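Long-range contact in Tll0287 protein (Thermosynechococcus elongatus, PDB 5B82), which binds a covalently attached heme c within a PAS-like domain and probably has a redox or sensory role in a photosynthetic cyanobacterium, its exact function unknown: residues Asp125-Ala139 with Arg168-Gln182. Numbering follows the deposited sequence.
Sequences DKEGVHYFRRIDVQA and RVGDLRGMYAVTIPQ. With HEC (heme c), chain B.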
loop_
_atom_site.group_PDB
_atom_site.type_symbol
_atom_site.label_atom_id
_atom_site.label_comp_id
_atom_site.label_asym_id
_atom_site.label_seq_id
_atom_site.Cartn_x
_atom_site.Cartn_y
_atom_site.Cartn_z
ATOM N N ASP A 125 7.995 -18.709 7.025
ATOM C CA ASP A 125 8.060 -19.911 6.212
ATOM C C ASP A 125 9.462 -20.093 5.632
ATOM O O ASP A 125 10.388 -19.377 6.007
ATOM C CB ASP A 125 6.984 -19.912 5.110
ATOM C CG ASP A 125 7.072 -18.711 4.185
ATOM O OD1 ASP A 125 8.190 -18.229 3.893
ATOM O OD2 ASP A 125 6.004 -18.242 3.734
ATOM N N LYS A 126 9.598 -21.021 4.697
ATOM C CA LYS A 126 10.912 -21.295 4.106
ATOM C C LYS A 126 11.562 -20.029 3.538
ATOM O O LYS A 126 12.779 -19.902 3.534
ATOM C CB LYS A 126 10.789 -22.368 3.025
ATOM C CG LYS A 126 9.761 -22.037 1.958
ATOM C CD LYS A 126 9.356 -23.278 1.181
ATOM C CE LYS A 126 10.167 -23.416 -0.086
ATOM N NZ LYS A 126 9.816 -22.371 -1.087
ATOM N N GLU A 127 10.747 -19.076 3.084
ATOM C CA GLU A 127 11.299 -17.903 2.418
ATOM C C GLU A 127 11.827 -16.888 3.428
ATOM O O GLU A 127 12.703 -16.081 3.108
ATOM C CB GLU A 127 10.272 -17.266 1.477
ATOM C CG GLU A 127 9.580 -18.277 0.555
ATOM C CD GLU A 127 10.524 -18.938 -0.429
ATOM O OE1 GLU A 127 11.584 -18.349 -0.733
ATOM O OE2 GLU A 127 10.203 -20.050 -0.901
ATOM N N GLY A 128 11.313 -16.951 4.655
ATOM C CA GLY A 128 11.800 -16.091 5.715
ATOM C C GLY A 128 10.647 -15.576 6.577
ATOM O O GLY A 128 9.670 -16.292 6.801
ATOM N N VAL A 129 10.797 -14.349 7.065
ATOM C CA VAL A 129 9.765 -13.675 7.867
ATOM C C VAL A 129 9.020 -12.649 7.008
ATOM O O VAL A 129 9.641 -11.834 6.327
ATOM C CB VAL A 129 10.386 -12.968 9.080
ATOM C CG1 VAL A 129 9.315 -12.462 9.984
ATOM C CG2 VAL A 129 11.275 -13.910 9.850
ATOM N N HIS A 130 7.688 -12.691 7.042
ATOM C CA HIS A 130 6.872 -11.836 6.192
ATOM C C HIS A 130 5.918 -11.040 7.076
ATOM O O HIS A 130 5.191 -11.625 7.864
ATOM C CB HIS A 130 6.028 -12.668 5.224
ATOM C CG HIS A 130 6.795 -13.714 4.476
ATOM N ND1 HIS A 130 7.336 -13.492 3.229
ATOM C CD2 HIS A 130 7.084 -14.996 4.787
ATOM C CE1 HIS A 130 7.929 -14.594 2.805
ATOM N NE2 HIS A 130 7.788 -15.524 3.730
ATOM N N TYR A 131 5.913 -9.722 6.924
ATOM C CA TYR A 131 5.002 -8.877 7.674
ATOM C C TYR A 131 4.062 -8.208 6.696
ATOM O O TYR A 131 4.498 -7.719 5.645
ATOM C CB TYR A 131 5.793 -7.819 8.450
ATOM C CG TYR A 131 4.960 -6.775 9.197
ATOM C CD1 TYR A 131 4.277 -7.099 10.367
ATOM C CD2 TYR A 131 4.902 -5.454 8.761
ATOM C CE1 TYR A 131 3.543 -6.143 11.072
ATOM C CE2 TYR A 131 4.162 -4.481 9.469
ATOM C CZ TYR A 131 3.496 -4.840 10.619
ATOM O OH TYR A 131 2.770 -3.883 11.324
ATOM N N PHE A 132 2.774 -8.202 7.042
ATOM C CA PHE A 132 1.750 -7.588 6.217
ATOM C C PHE A 132 0.979 -6.601 7.078
ATOM O O PHE A 132 0.680 -6.886 8.224
ATOM C CB PHE A 132 0.783 -8.636 5.680
ATOM C CG PHE A 132 1.464 -9.726 4.871
ATOM C CD1 PHE A 132 1.671 -9.567 3.515
ATOM C CD2 PHE A 132 1.885 -10.894 5.482
ATOM C CE1 PHE A 132 2.314 -10.569 2.758
ATOM C CE2 PHE A 132 2.520 -11.908 4.737
ATOM C CZ PHE A 132 2.729 -11.737 3.381
ATOM N N ARG A 133 0.643 -5.458 6.504
ATOM C CA ARG A 133 -0.104 -4.450 7.247
ATOM C C ARG A 133 -1.188 -3.900 6.338
ATOM O O ARG A 133 -0.912 -3.406 5.241
ATOM C CB ARG A 133 0.843 -3.360 7.771
ATOM C CG ARG A 133 0.241 -2.459 8.904
ATOM C CD ARG A 133 -0.384 -1.208 8.352
ATOM N NE ARG A 133 -0.801 -0.290 9.422
ATOM C CZ ARG A 133 -2.034 -0.225 9.915
ATOM N NH1 ARG A 133 -2.984 -1.024 9.432
ATOM N NH2 ARG A 133 -2.328 0.647 10.880
ATOM N N ARG A 134 -2.435 -4.003 6.779
ATOM C CA ARG A 134 -3.549 -3.572 5.938
ATOM C C ARG A 134 -3.530 -2.066 5.654
ATOM O O ARG A 134 -3.045 -1.263 6.456
ATOM C CB ARG A 134 -4.901 -4.000 6.536
ATOM C CG ARG A 134 -5.607 -2.935 7.352
ATOM C CD ARG A 134 -6.829 -3.490 8.110
ATOM N NE ARG A 134 -8.040 -3.607 7.301
ATOM C CZ ARG A 134 -8.803 -4.696 7.249
ATOM N NH1 ARG A 134 -8.475 -5.775 7.952
ATOM N NH2 ARG A 134 -9.898 -4.709 6.497
ATOM N N ILE A 135 -4.044 -1.705 4.486
ATOM C CA ILE A 135 -4.269 -0.315 4.115
ATOM C C ILE A 135 -5.766 -0.129 3.894
ATOM O O ILE A 135 -6.364 -0.806 3.053
ATOM C CB ILE A 135 -3.545 0.036 2.808
ATOM C CG1 ILE A 135 -2.039 -0.152 2.967
ATOM C CG2 ILE A 135 -3.846 1.480 2.396
ATOM C CD1 ILE A 135 -1.281 -0.270 1.660
ATOM N N ASP A 136 -6.378 0.780 4.641
ATOM C CA ASP A 136 -7.796 1.037 4.464
ATOM C C ASP A 136 -8.020 2.327 3.682
ATOM O O ASP A 136 -7.113 3.144 3.538
ATOM C CB ASP A 136 -8.526 1.076 5.809
ATOM C CG ASP A 136 -8.637 -0.303 6.462
ATOM O OD1 ASP A 136 -8.724 -1.318 5.732
ATOM O OD2 ASP A 136 -8.647 -0.369 7.712
ATOM N N VAL A 137 -9.231 2.497 3.171
ATOM C CA VAL A 137 -9.571 3.687 2.406
ATOM C C VAL A 137 -10.149 4.758 3.325
ATOM O O VAL A 137 -11.127 4.500 4.015
ATOM C CB VAL A 137 -10.604 3.347 1.326
ATOM C CG1 VAL A 137 -11.063 4.606 0.608
ATOM C CG2 VAL A 137 -10.027 2.337 0.336
ATOM N N GLN A 138 -9.535 5.945 3.355
ATOM C CA GLN A 138 -10.152 7.127 3.990
ATOM C C GLN A 138 -10.782 8.055 2.950
ATOM O O GLN A 138 -10.604 7.855 1.747
ATOM C CB GLN A 138 -9.141 7.921 4.825
ATOM C CG GLN A 138 -8.650 7.200 6.070
ATOM C CD GLN A 138 -7.430 6.368 5.793
ATOM O OE1 GLN A 138 -6.557 6.778 5.033
ATOM N NE2 GLN A 138 -7.363 5.183 6.394
ATOM N N ALA A 139 -11.505 9.073 3.419
ATOM C CA ALA A 139 -12.209 9.997 2.532
ATOM C C ALA A 139 -11.303 10.712 1.537
ATOM O O ALA A 139 -11.674 10.885 0.380
ATOM C CB ALA A 139 -13.024 11.029 3.341
ATOM N N ARG A 168 -14.983 2.873 -1.365
ATOM C CA ARG A 168 -15.736 3.691 -0.420
ATOM C C ARG A 168 -14.942 3.787 0.873
ATOM O O ARG A 168 -14.057 2.970 1.116
ATOM C CB ARG A 168 -17.104 3.080 -0.133
ATOM C CG ARG A 168 -18.047 3.063 -1.318
ATOM C CD ARG A 168 -19.498 3.295 -0.886
ATOM N NE ARG A 168 -19.813 2.699 0.414
ATOM C CZ ARG A 168 -19.976 1.395 0.630
ATOM N NH1 ARG A 168 -19.835 0.529 -0.366
ATOM N NH2 ARG A 168 -20.265 0.954 1.847
ATOM N N VAL A 169 -15.249 4.787 1.692
ATOM C CA VAL A 169 -14.579 4.956 2.975
ATOM C C VAL A 169 -14.769 3.710 3.827
ATOM O O VAL A 169 -15.899 3.296 4.087
ATOM C CB VAL A 169 -15.129 6.166 3.749
ATOM C CG1 VAL A 169 -14.502 6.244 5.131
ATOM C CG2 VAL A 169 -14.866 7.439 2.980
ATOM N N GLY A 170 -13.658 3.110 4.242
ATOM C CA GLY A 170 -13.688 1.915 5.067
ATOM C C GLY A 170 -13.336 0.647 4.319
ATOM O O GLY A 170 -13.119 -0.396 4.932
ATOM N N ASP A 171 -13.289 0.724 2.991
ATOM C CA ASP A 171 -12.900 -0.428 2.174
ATOM C C ASP A 171 -11.470 -0.882 2.451
ATOM O O ASP A 171 -10.629 -0.091 2.866
ATOM C CB ASP A 171 -12.991 -0.090 0.684
ATOM C CG ASP A 171 -14.413 -0.045 0.180
ATOM O OD1 ASP A 171 -15.334 -0.104 1.020
ATOM O OD2 ASP A 171 -14.600 0.060 -1.053
ATOM N N LEU A 172 -11.189 -2.153 2.186
ATOM C CA LEU A 172 -9.807 -2.626 2.172
ATOM C C LEU A 172 -9.136 -2.213 0.864
ATOM O O LEU A 172 -9.531 -2.666 -0.214
ATOM C CB LEU A 172 -9.758 -4.144 2.332
ATOM C CG LEU A 172 -8.375 -4.775 2.180
ATOM C CD1 LEU A 172 -7.450 -4.308 3.305
ATOM C CD2 LEU A 172 -8.502 -6.285 2.150
ATOM N N ARG A 173 -8.123 -1.355 0.962
ATOM C CA ARG A 173 -7.430 -0.824 -0.210
ATOM C C ARG A 173 -6.380 -1.795 -0.756
ATOM O O ARG A 173 -6.204 -1.925 -1.970
ATOM C CB ARG A 173 -6.747 0.497 0.149
ATOM C CG ARG A 173 -5.838 1.035 -0.936
ATOM C CD ARG A 173 -6.637 1.577 -2.126
ATOM N NE ARG A 173 -5.740 2.066 -3.169
ATOM C CZ ARG A 173 -5.241 1.312 -4.147
ATOM N NH1 ARG A 173 -5.566 0.029 -4.227
ATOM N NH2 ARG A 173 -4.425 1.844 -5.049
ATOM N N GLY A 174 -5.692 -2.461 0.161
ATOM C CA GLY A 174 -4.567 -3.323 -0.153
ATOM C C GLY A 174 -3.765 -3.499 1.120
ATOM O O GLY A 174 -4.310 -3.404 2.226
ATOM N N MET A 175 -2.466 -3.733 0.981
ATOM C CA MET A 175 -1.612 -3.981 2.137
ATOM C C MET A 175 -0.173 -3.632 1.830
ATOM O O MET A 175 0.205 -3.531 0.654
ATOM C CB MET A 175 -1.693 -5.449 2.546
ATOM C CG MET A 175 -0.978 -6.406 1.589
ATOM S SD MET A 175 -1.332 -8.113 2.001
ATOM C CE MET A 175 -0.422 -8.948 0.676
ATOM N N TYR A 176 0.625 -3.412 2.878
ATOM C CA TYR A 176 2.084 -3.416 2.727
ATOM C C TYR A 176 2.567 -4.838 2.973
ATOM O O TYR A 176 2.000 -5.543 3.809
ATOM C CB TYR A 176 2.765 -2.487 3.730
ATOM C CG TYR A 176 2.226 -1.076 3.715
ATOM C CD1 TYR A 176 2.684 -0.142 2.791
ATOM C CD2 TYR A 176 1.268 -0.681 4.627
ATOM C CE1 TYR A 176 2.179 1.152 2.774
ATOM C CE2 TYR A 176 0.772 0.606 4.629
ATOM C CZ TYR A 176 1.223 1.512 3.700
ATOM O OH TYR A 176 0.707 2.783 3.703
ATOM N N ALA A 177 3.607 -5.255 2.253
ATOM C CA ALA A 177 4.198 -6.590 2.420
ATOM C C ALA A 177 5.712 -6.473 2.534
ATOM O O ALA A 177 6.370 -5.904 1.658
ATOM C CB ALA A 177 3.845 -7.477 1.249
ATOM N N VAL A 178 6.266 -6.983 3.624
ATOM C CA VAL A 178 7.710 -6.977 3.814
ATOM C C VAL A 178 8.225 -8.391 4.019
ATOM O O VAL A 178 7.591 -9.187 4.707
ATOM C CB VAL A 178 8.105 -6.141 5.039
ATOM C CG1 VAL A 178 9.611 -6.186 5.259
ATOM C CG2 VAL A 178 7.613 -4.708 4.886
ATOM N N THR A 179 9.370 -8.706 3.420
ATOM C CA THR A 179 10.019 -9.981 3.681
ATOM C C THR A 179 11.439 -9.776 4.199
ATOM O O THR A 179 12.238 -9.059 3.593
ATOM C CB THR A 179 10.074 -10.867 2.424
ATOM O OG1 THR A 179 8.748 -11.260 2.059
ATOM C CG2 THR A 179 10.903 -12.134 2.687
ATOM N N ILE A 180 11.743 -10.403 5.333
ATOM C CA ILE A 180 13.123 -10.540 5.774
ATOM C C ILE A 180 13.600 -11.923 5.330
ATOM O O ILE A 180 13.253 -12.931 5.941
ATOM C CB ILE A 180 13.273 -10.416 7.296
ATOM C CG1 ILE A 180 12.537 -9.178 7.827
ATOM C CG2 ILE A 180 14.763 -10.382 7.671
ATOM C CD1 ILE A 180 12.549 -9.086 9.340
ATOM N N PRO A 181 14.381 -11.971 4.250
ATOM C CA PRO A 181 14.748 -13.251 3.628
ATOM C C PRO A 181 15.462 -14.208 4.584
ATOM O O PRO A 181 16.181 -13.760 5.466
ATOM C CB PRO A 181 15.686 -12.839 2.490
ATOM C CG PRO A 181 16.175 -11.496 2.858
ATOM C CD PRO A 181 15.051 -10.831 3.606
ATOM N N GLN A 182 15.229 -15.504 4.412
ATOM C CA GLN A 182 15.897 -16.544 5.187
ATOM C C GLN A 182 17.424 -16.481 5.015
ATOM O O GLN A 182 18.166 -16.561 5.990
ATOM C CB GLN A 182 15.378 -17.920 4.752
ATOM C CG GLN A 182 15.927 -19.095 5.536
ATOM C CD GLN A 182 15.032 -19.513 6.702
ATOM O OE1 GLN A 182 15.421 -19.397 7.862
ATOM N NE2 GLN A 182 13.844 -20.034 6.393
HETATM FE FE HEC B . -3.137 6.181 -3.944
HETATM C CHA HEC B . -1.277 3.919 -5.661
HETATM C CHB HEC B . -3.639 3.790 -1.446
HETATM C CHC HEC B . -4.797 8.446 -2.046
HETATM C CHD HEC B . -3.003 8.409 -6.556
HETATM N NA HEC B . -2.619 4.199 -3.639
HETATM C C1A HEC B . -1.724 3.509 -4.432
HETATM C C2A HEC B . -1.359 2.280 -3.754
HETATM C C3A HEC B . -2.018 2.261 -2.588
HETATM C C4A HEC B . -2.821 3.453 -2.496
HETATM C CMA HEC B . -1.972 1.170 -1.506
HETATM C CAA HEC B . -0.372 1.204 -4.274
HETATM C CBA HEC B . -1.095 0.004 -4.885
HETATM C CGA HEC B . -1.510 0.311 -6.299
HETATM O O1A HEC B . -2.734 0.337 -6.575
HETATM O O2A HEC B . -0.622 0.566 -7.154
HETATM N NB HEC B . -4.054 6.104 -2.112
HETATM C C1B HEC B . -4.106 5.058 -1.215
HETATM C C2B HEC B . -4.734 5.522 0.005
HETATM C C3B HEC B . -5.061 6.804 -0.166
HETATM C C4B HEC B . -4.632 7.200 -1.492
HETATM C CMB HEC B . -5.021 4.652 1.257
HETATM C CAB HEC B . -5.756 7.724 0.866
HETATM C CBB HEC B . -4.837 7.970 2.090
HETATM N NC HEC B . -3.809 8.062 -4.264
HETATM C C1C HEC B . -4.427 8.844 -3.315
HETATM C C2C HEC B . -4.487 10.198 -3.824
HETATM C C3C HEC B . -4.120 10.167 -5.117
HETATM C C4C HEC B . -3.603 8.837 -5.387
HETATM C CMC HEC B . -5.294 11.319 -3.128
HETATM C CAC HEC B . -4.130 11.341 -6.133
HETATM C CBC HEC B . -3.299 12.578 -5.717
HETATM N ND HEC B . -2.343 6.155 -5.830
HETATM C C1D HEC B . -2.283 7.245 -6.692
HETATM C C2D HEC B . -1.343 6.951 -7.757
HETATM C C3D HEC B . -0.826 5.549 -7.465
HETATM C C4D HEC B . -1.494 5.134 -6.261
HETATM C CMD HEC B . -0.945 7.854 -8.943
HETATM C CAD HEC B . 0.217 4.735 -8.260
HETATM C CBD HEC B . 1.560 5.121 -7.651
HETATM C CGD HEC B . 2.683 4.263 -8.191
HETATM O O1D HEC B . 2.964 4.321 -9.409
HETATM O O2D HEC B . 3.296 3.527 -7.387
#
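The carbonyl oxygen of I135 accepts from two successive backbone amides of the facing strand: R173 N at 2.8 Å, and more weakly G174 N at 3.4 Å. This is a classic beta bulge, in strands 128-136 and 172-181, the two central antiparallel strands of the PAS-like sheet. The extra residue, R173, belongs to the heme site. Its chain starts alongside I135, bends at chi2 (72°), and lays the guanidinium against the porphyrin, where NH2 donates to heme propionate oxygen O1A at 2.7 Å. A long arginine can reach the heme, and NH1 donates to K92 O.

I135 shares the sheet face with Y176. Its CD1 methyl sits over that ring, 3.7 Å from the centroid and 11° off the normal, a CH-pi contact, while also touching heme methyl CMA. The Y176 hydroxyl bonds D42 and R45 of helix 28-49. An alanine in place of Y176 would probably leave I135 CD1 without its aromatic floor, open a gap toward I38 and leave D42 and R45 without their hydroxyl partner.

On the other face, against helix 103-114, M175 CE lies 3.6 Å from F132 CD1, and its sulfur SD, 4.8 Å from the ring centroid, makes an oblique Met-aromatic contact; an unbranched methionine can lie alongside the ring. Further along, H130 ND1 pairs with T179 OG1 at 2.9 Å, and NE2 donates at 2.7 Å to D125 OD1, which lies nearly in the plane of the imidazole; E127 N reaches that oxygen from the opposite face of the carboxylate, forming an Asx turn. G128 must be glycine: a side chain would strike I180 O.

The contact thus grades from a polar turn, through apolar packing among a few charged side chains, to an arginine whose charge probably helps balance a heme propionate.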